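Local coordinates for N5-Carboxyaminoimidazole ribonucleotide synthetase (PDB 3ORQ), which catalyses the ATP-dependent conversion of 5-aminoimidazole ribonucleotide and bicarbonate to N5-carboxyaminoimidazole ribonucleotide in purine biosynthesis, at residues A[278-283]-A[339-344]; A[253-258]-A[288-293]. All coordinates share one frame; numbering follows the deposited sequence.

Contact 1. Residues A[278-283]-A[339-344]; sequences SGHYSI and HIYGKS. With POP (pyrophosphate 2-), chain E.
At the junction of the ATP-grasp and C-terminal domains, a type I turn from Gly279 to Ser282, leading into helix 282-285, brings His280 and Ile283 against His339 and Tyr341, at the end of strand 338-340, outermost in its sheet within this chain. The contact is small. The imidazole of His280 crosses the Tyr341 side chain obliquely, with CD2 lying 3.7 Å from the phenol OH; that buried hydroxyl is hydrogen-bonded to His354. Ile283 and His339 approach from opposite directions, and CD1 of the isoleucine ends 3.8 Å from CE1 of the imidazole. CG1 of Ile283 lies anti to the carbonyl carbon (chi1 -73°) and the chain then runs extended, which carries CD1 forward to this meeting. His339 is also tied to the same helix through NE2, which bonds Glu284. Within the turn, Gly279 O takes two donors from Ser282, its N at 3.1 Å and its OG at 2.7 Å. Beyond Gly342, whose positive phi (98°) turns the backbone, Lys343 stretches out fully and gives NZ to pyrophosphate O5 at 3.0 Å; Arg350 binds the same anion. His354 stacks on His339 and also meets the His280 ring, while Leu23 and Met26 of helix 22-33 touch His280. Ile340, on that strand, makes backbone hydrogen bonds with the second subunit.

Contact 2. Residues A[253-258]-A[288-293]; sequences TFTVEF and YSQFDT. With MG (magnesium ion), chain C.
Gln290, which packs on Thr253 across the contact, also sets its CG over one face of the Phe291 ring, 3.9 Å above the plane and displaced toward the rim. Pro275, from the loop after strand 266-272, touches both Phe291 and Gln290. The side chain of Gln290 starts between its own backbone N and carbonyl carbon (chi1 56°) and then extends, so that it passes Thr253 at about a right angle. CG2 of the threonine lies 4.1 Å from Gln290 CB and also meets the amide end. The hydroxyl on the other branch gives the one hydrogen bond between the segments: Thr253 OG1 donates to Gln290 O at 3.0 Å, arriving in the carbonyl plane on a lone pair, with a C=O...donor angle of 142°. Thr200 of strand 191-201 bonds the same OG1 and that of Thr293 as well, linking strand and helix a second time. The contact thus lays the first turn of helix 290-298 against strand 252-261 of the large antiparallel sheet that runs from the ATP-grasp domain into the C-terminal one. That turn opens with a capping box: Asp292 N gives to Ser289 OG at 3.2 Å in a fairly straight bond, and Ser289 N returns one to Asp292 OD2 at 3.0 Å, from above the carboxylate plane. Asp292 OD1 makes a salt bridge with Lys33. Further along the strand, Glu257 reaches the magnesium ion, with OE1 at 2.5 Å and OE2 somewhat farther, at 2.8 Å. Glu270 on the adjacent strand 266-272 binds the same ion, and His276 is hydrogen-bonded to Glu257 OE2.

The two contacts alternate along the chain, in the order 253-258, 278-283, 288-293, 339-344, and their centres lie 14 Å apart. They touch where the consecutive helices 282-285 and 290-298 meet: Ser282 OG of contact 1 is probably hydrogen-bonded to Gln290 N of contact 2, at 3.1 Å. Both use the eight-stranded antiparallel sheet, contact 2 through strand 252-261 next to one edge and contact 1 through strand 338-340 at the other, within this chain. A polar path also joins them, as His276 bonds both Ser278 and Glu257. The connection between strands 266-272 and 313-319 thus packs against strand 252-261, one of the two that carry magnesium ligands, and against the C-terminal domain.

Contact 1. Residues A[278-283]-A[339-344]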
loop_
_atom_site.group_PDB
_atom_site.type_symbol
_atom_site.label_atom_id
_atom_site.label_comp_id
_atom_site.label_asym_id
_atom_site.label_seq_id
_atom_site.Cartn_x
_atom_site.Cartn_y
_atom_site.Cartn_z
ATOM N N SER A 278 -6.485 -4.033 -15.338
ATOM C CA SER A 278 -6.813 -5.408 -14.962
ATOM C C SER A 278 -5.824 -5.975 -13.943
ATOM O O SER A 278 -5.921 -7.160 -13.537
ATOM C CB SER A 278 -6.885 -6.328 -16.203
ATOM O OG SER A 278 -5.639 -6.366 -16.902
ATOM N N GLY A 279 -4.856 -5.166 -13.539
ATOM C CA GLY A 279 -3.832 -5.637 -12.584
ATOM C C GLY A 279 -3.993 -5.087 -11.190
ATOM O O GLY A 279 -3.179 -5.402 -10.294
ATOM N N HIS A 280 -4.993 -4.229 -10.989
ATOM C CA HIS A 280 -5.128 -3.531 -9.700
ATOM C C HIS A 280 -5.336 -4.473 -8.520
ATOM O O HIS A 280 -4.833 -4.171 -7.406
ATOM C CB HIS A 280 -6.162 -2.434 -9.710
ATOM C CG HIS A 280 -5.843 -1.329 -10.664
ATOM N ND1 HIS A 280 -4.589 -1.148 -11.197
ATOM C CD2 HIS A 280 -6.629 -0.389 -11.238
ATOM C CE1 HIS A 280 -4.605 -0.133 -12.041
ATOM N NE2 HIS A 280 -5.830 0.353 -12.076
ATOM N N TYR A 281 -5.964 -5.642 -8.794
ATOM C CA TYR A 281 -6.315 -6.603 -7.751
ATOM C C TYR A 281 -5.033 -7.048 -7.003
ATOM O O TYR A 281 -5.083 -7.458 -5.816
ATOM C CB TYR A 281 -7.027 -7.818 -8.348
ATOM C CG TYR A 281 -6.023 -8.677 -9.077
ATOM C CD1 TYR A 281 -5.637 -8.353 -10.375
ATOM C CD2 TYR A 281 -5.351 -9.697 -8.420
ATOM C CE1 TYR A 281 -4.658 -9.055 -11.012
ATOM C CE2 TYR A 281 -4.367 -10.445 -9.084
ATOM C CZ TYR A 281 -4.016 -10.104 -10.378
ATOM O OH TYR A 281 -3.037 -10.798 -11.068
ATOM N N SER A 282 -3.886 -6.999 -7.695
ATOM C CA SER A 282 -2.633 -7.571 -7.161
ATOM C C SER A 282 -2.162 -6.812 -5.924
ATOM O O SER A 282 -1.324 -7.295 -5.126
ATOM C CB SER A 282 -1.529 -7.528 -8.229
ATOM O OG SER A 282 -1.253 -6.196 -8.615
ATOM N N ILE A 283 -2.697 -5.612 -5.742
ATOM C CA ILE A 283 -2.365 -4.881 -4.504
ATOM C C ILE A 283 -2.822 -5.684 -3.299
ATOM O O ILE A 283 -2.077 -5.859 -2.381
ATOM C CB ILE A 283 -2.963 -3.495 -4.459
ATOM C CG1 ILE A 283 -2.220 -2.595 -5.420
ATOM C CG2 ILE A 283 -2.835 -2.898 -3.054
ATOM C CD1 ILE A 283 -3.054 -1.355 -5.839
ATOM N N HIS A 339 -10.738 1.550 -3.176
ATOM C CA HIS A 339 -9.751 2.546 -3.646
ATOM C C HIS A 339 -10.501 3.707 -4.285
ATOM O O HIS A 339 -11.245 3.505 -5.250
ATOM C CB HIS A 339 -8.845 1.947 -4.737
ATOM C CG HIS A 339 -7.852 0.969 -4.219
ATOM N ND1 HIS A 339 -6.490 1.182 -4.291
ATOM C CD2 HIS A 339 -8.016 -0.218 -3.587
ATOM C CE1 HIS A 339 -5.859 0.147 -3.768
ATOM N NE2 HIS A 339 -6.758 -0.709 -3.314
ATOM N N ILE A 340 -10.316 4.920 -3.773
ATOM C CA ILE A 340 -10.995 6.069 -4.388
ATOM C C ILE A 340 -9.901 6.982 -4.817
ATOM O O ILE A 340 -9.086 7.404 -3.983
ATOM C CB ILE A 340 -12.004 6.778 -3.420
ATOM C CG1 ILE A 340 -13.363 6.088 -3.481
ATOM C CG2 ILE A 340 -12.294 8.188 -3.913
ATOM C CD1 ILE A 340 -13.383 4.760 -2.929
ATOM N N TYR A 341 -9.840 7.269 -6.112
ATOM C CA TYR A 341 -8.653 7.900 -6.659
ATOM C C TYR A 341 -8.486 9.317 -6.198
ATOM O O TYR A 341 -7.351 9.771 -6.027
ATOM C CB TYR A 341 -8.614 7.815 -8.182
ATOM C CG TYR A 341 -8.650 6.382 -8.634
ATOM C CD1 TYR A 341 -8.048 5.380 -7.879
ATOM C CD2 TYR A 341 -9.301 6.029 -9.828
ATOM C CE1 TYR A 341 -8.071 4.010 -8.313
ATOM C CE2 TYR A 341 -9.346 4.663 -10.280
ATOM C CZ TYR A 341 -8.732 3.682 -9.540
ATOM O OH TYR A 341 -8.801 2.362 -9.989
ATOM N N GLY A 342 -9.600 9.991 -5.936
ATOM C CA GLY A 342 -9.555 11.380 -5.467
ATOM C C GLY A 342 -9.767 12.418 -6.586
ATOM O O GLY A 342 -9.459 13.605 -6.396
ATOM N N LYS A 343 -10.289 11.987 -7.740
ATOM C CA LYS A 343 -10.564 12.917 -8.828
ATOM C C LYS A 343 -11.713 13.891 -8.418
ATOM O O LYS A 343 -12.715 13.473 -7.807
ATOM C CB LYS A 343 -10.929 12.158 -10.056
ATOM C CG LYS A 343 -9.884 11.142 -10.458
ATOM C CD LYS A 343 -10.256 10.377 -11.689
ATOM C CE LYS A 343 -9.098 9.467 -12.045
ATOM N NZ LYS A 343 -9.294 8.775 -13.341
ATOM N N SER A 344 -11.564 15.181 -8.683
ATOM C CA SER A 344 -12.584 16.138 -8.168
ATOM C C SER A 344 -13.858 16.247 -9.004
ATOM O O SER A 344 -14.876 16.624 -8.488
ATOM C CB SER A 344 -12.008 17.538 -7.904
ATOM O OG SER A 344 -11.487 18.077 -9.087
HETATM P P1 POP E . -11.019 10.791 -18.839
HETATM O O1 POP E . -10.770 11.481 -20.169
HETATM O O2 POP E . -12.350 11.173 -18.217
HETATM O O3 POP E . -10.969 9.288 -19.013
HETATM O O POP E . -9.801 11.336 -17.934
HETATM P P2 POP E . -9.158 10.468 -16.746
HETATM O O4 POP E . -8.235 9.423 -17.346
HETATM O O5 POP E . -10.268 9.853 -15.946
HETATM O O6 POP E . -8.393 11.423 -15.873
#

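Contact 2. Residues A[253-258]-A[288-293]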
loop_
_atom_site.group_PDB
_atom_site.type_symbol
_atom_site.label_atom_id
_atom_site.label_comp_id
_atom_site.label_asym_id
_atom_site.label_seq_id
_atom_site.Cartn_x
_atom_site.Cartn_y
_atom_site.Cartn_z
ATOM N N THR A 253 6.473 -2.811 -15.828
ATOM C CA THR A 253 5.273 -3.605 -16.042
ATOM C C THR A 253 4.610 -3.270 -17.373
ATOM O O THR A 253 4.498 -2.090 -17.744
ATOM C CB THR A 253 4.317 -3.397 -14.845
ATOM O OG1 THR A 253 4.941 -4.013 -13.708
ATOM C CG2 THR A 253 2.919 -4.023 -15.078
ATOM N N PHE A 254 4.182 -4.302 -18.096
ATOM C CA PHE A 254 3.309 -4.100 -19.276
ATOM C C PHE A 254 2.241 -5.178 -19.243
ATOM O O PHE A 254 2.355 -6.142 -18.489
ATOM C CB PHE A 254 4.112 -4.120 -20.584
ATOM C CG PHE A 254 4.820 -5.413 -20.843
ATOM C CD1 PHE A 254 6.005 -5.721 -20.185
ATOM C CD2 PHE A 254 4.298 -6.323 -21.728
ATOM C CE1 PHE A 254 6.667 -6.942 -20.401
ATOM C CE2 PHE A 254 4.956 -7.564 -21.959
ATOM C CZ PHE A 254 6.142 -7.862 -21.289
ATOM N N THR A 255 1.178 -4.993 -20.003
ATOM C CA THR A 255 0.072 -5.942 -19.977
ATOM C C THR A 255 -0.384 -6.294 -21.403
ATOM O O THR A 255 -0.572 -5.425 -22.232
ATOM C CB THR A 255 -1.140 -5.368 -19.197
ATOM O OG1 THR A 255 -0.729 -4.990 -17.886
ATOM C CG2 THR A 255 -2.294 -6.398 -19.102
ATOM N N VAL A 256 -0.574 -7.579 -21.661
ATOM C CA VAL A 256 -1.070 -8.062 -22.950
ATOM C C VAL A 256 -2.505 -8.516 -22.738
ATOM O O VAL A 256 -2.768 -9.355 -21.866
ATOM C CB VAL A 256 -0.214 -9.243 -23.460
ATOM C CG1 VAL A 256 -0.675 -9.757 -24.876
ATOM C CG2 VAL A 256 1.243 -8.889 -23.476
ATOM N N GLU A 257 -3.425 -7.952 -23.530
ATOM C CA GLU A 257 -4.837 -8.361 -23.575
ATOM C C GLU A 257 -5.090 -9.378 -24.670
ATOM O O GLU A 257 -4.635 -9.186 -25.783
ATOM C CB GLU A 257 -5.731 -7.163 -23.887
ATOM C CG GLU A 257 -5.866 -6.160 -22.783
ATOM C CD GLU A 257 -6.849 -5.053 -23.126
ATOM O OE1 GLU A 257 -7.666 -5.187 -24.084
ATOM O OE2 GLU A 257 -6.821 -4.027 -22.435
ATOM N N PHE A 258 -5.865 -10.417 -24.368
ATOM C CA PHE A 258 -6.144 -11.493 -25.323
ATOM C C PHE A 258 -7.642 -11.747 -25.486
ATOM O O PHE A 258 -8.417 -11.559 -24.561
ATOM C CB PHE A 258 -5.546 -12.838 -24.878
ATOM C CG PHE A 258 -4.068 -12.827 -24.633
ATOM C CD1 PHE A 258 -3.555 -12.330 -23.446
ATOM C CD2 PHE A 258 -3.196 -13.399 -25.551
ATOM C CE1 PHE A 258 -2.177 -12.356 -23.197
ATOM C CE2 PHE A 258 -1.841 -13.429 -25.332
ATOM C CZ PHE A 258 -1.320 -12.908 -24.131
ATOM N N TYR A 288 3.237 -9.368 -4.235
ATOM C CA TYR A 288 3.797 -8.152 -4.858
ATOM C C TYR A 288 2.684 -7.582 -5.736
ATOM O O TYR A 288 1.905 -8.342 -6.309
ATOM C CB TYR A 288 4.965 -8.458 -5.784
ATOM C CG TYR A 288 6.174 -9.133 -5.121
ATOM C CD1 TYR A 288 6.259 -10.535 -5.086
ATOM C CD2 TYR A 288 7.215 -8.386 -4.580
ATOM C CE1 TYR A 288 7.327 -11.187 -4.508
ATOM C CE2 TYR A 288 8.319 -9.037 -3.943
ATOM C CZ TYR A 288 8.346 -10.448 -3.933
ATOM O OH TYR A 288 9.402 -11.128 -3.368
ATOM N N SER A 289 2.600 -6.260 -5.862
ATOM C CA SER A 289 1.619 -5.689 -6.792
ATOM C C SER A 289 2.314 -5.297 -8.072
ATOM O O SER A 289 3.522 -5.217 -8.112
ATOM C CB SER A 289 0.910 -4.456 -6.184
ATOM O OG SER A 289 1.682 -3.278 -6.398
ATOM N N GLN A 290 1.544 -4.986 -9.099
ATOM C CA GLN A 290 2.125 -4.645 -10.388
ATOM C C GLN A 290 2.872 -3.331 -10.318
ATOM O O GLN A 290 3.747 -3.062 -11.149
ATOM C CB GLN A 290 1.046 -4.635 -11.484
ATOM C CG GLN A 290 -0.126 -3.725 -11.240
ATOM C CD GLN A 290 -0.964 -3.476 -12.479
ATOM O OE1 GLN A 290 -2.087 -2.978 -12.380
ATOM N NE2 GLN A 290 -0.418 -3.776 -13.645
ATOM N N PHE A 291 2.536 -2.520 -9.316
ATOM C CA PHE A 291 3.276 -1.253 -9.080
ATOM C C PHE A 291 4.587 -1.487 -8.322
ATOM O O PHE A 291 5.600 -0.837 -8.648
ATOM C CB PHE A 291 2.377 -0.214 -8.350
ATOM C CG PHE A 291 1.093 0.026 -9.063
ATOM C CD1 PHE A 291 1.077 0.795 -10.232
ATOM C CD2 PHE A 291 -0.081 -0.658 -8.671
ATOM C CE1 PHE A 291 -0.109 0.979 -10.948
ATOM C CE2 PHE A 291 -1.281 -0.482 -9.379
ATOM C CZ PHE A 291 -1.298 0.348 -10.509
ATOM N N ASP A 292 4.588 -2.407 -7.336
ATOM C CA ASP A 292 5.826 -2.716 -6.640
ATOM C C ASP A 292 6.848 -3.204 -7.661
ATOM O O ASP A 292 7.953 -2.683 -7.720
ATOM C CB ASP A 292 5.634 -3.811 -5.584
ATOM C CG ASP A 292 4.644 -3.421 -4.486
ATOM O OD1 ASP A 292 4.525 -2.206 -4.124
ATOM O OD2 ASP A 292 3.949 -4.364 -4.012
ATOM N N THR A 293 6.493 -4.210 -8.449
ATOM C CA THR A 293 7.447 -4.728 -9.425
ATOM C C THR A 293 7.804 -3.640 -10.490
ATOM O O THR A 293 8.887 -3.610 -11.007
ATOM C CB THR A 293 6.940 -6.004 -10.098
ATOM O OG1 THR A 293 5.665 -5.745 -10.691
ATOM C CG2 THR A 293 6.779 -7.120 -9.084
HETATM MG MG MG C . -8.715 -2.916 -24.157
#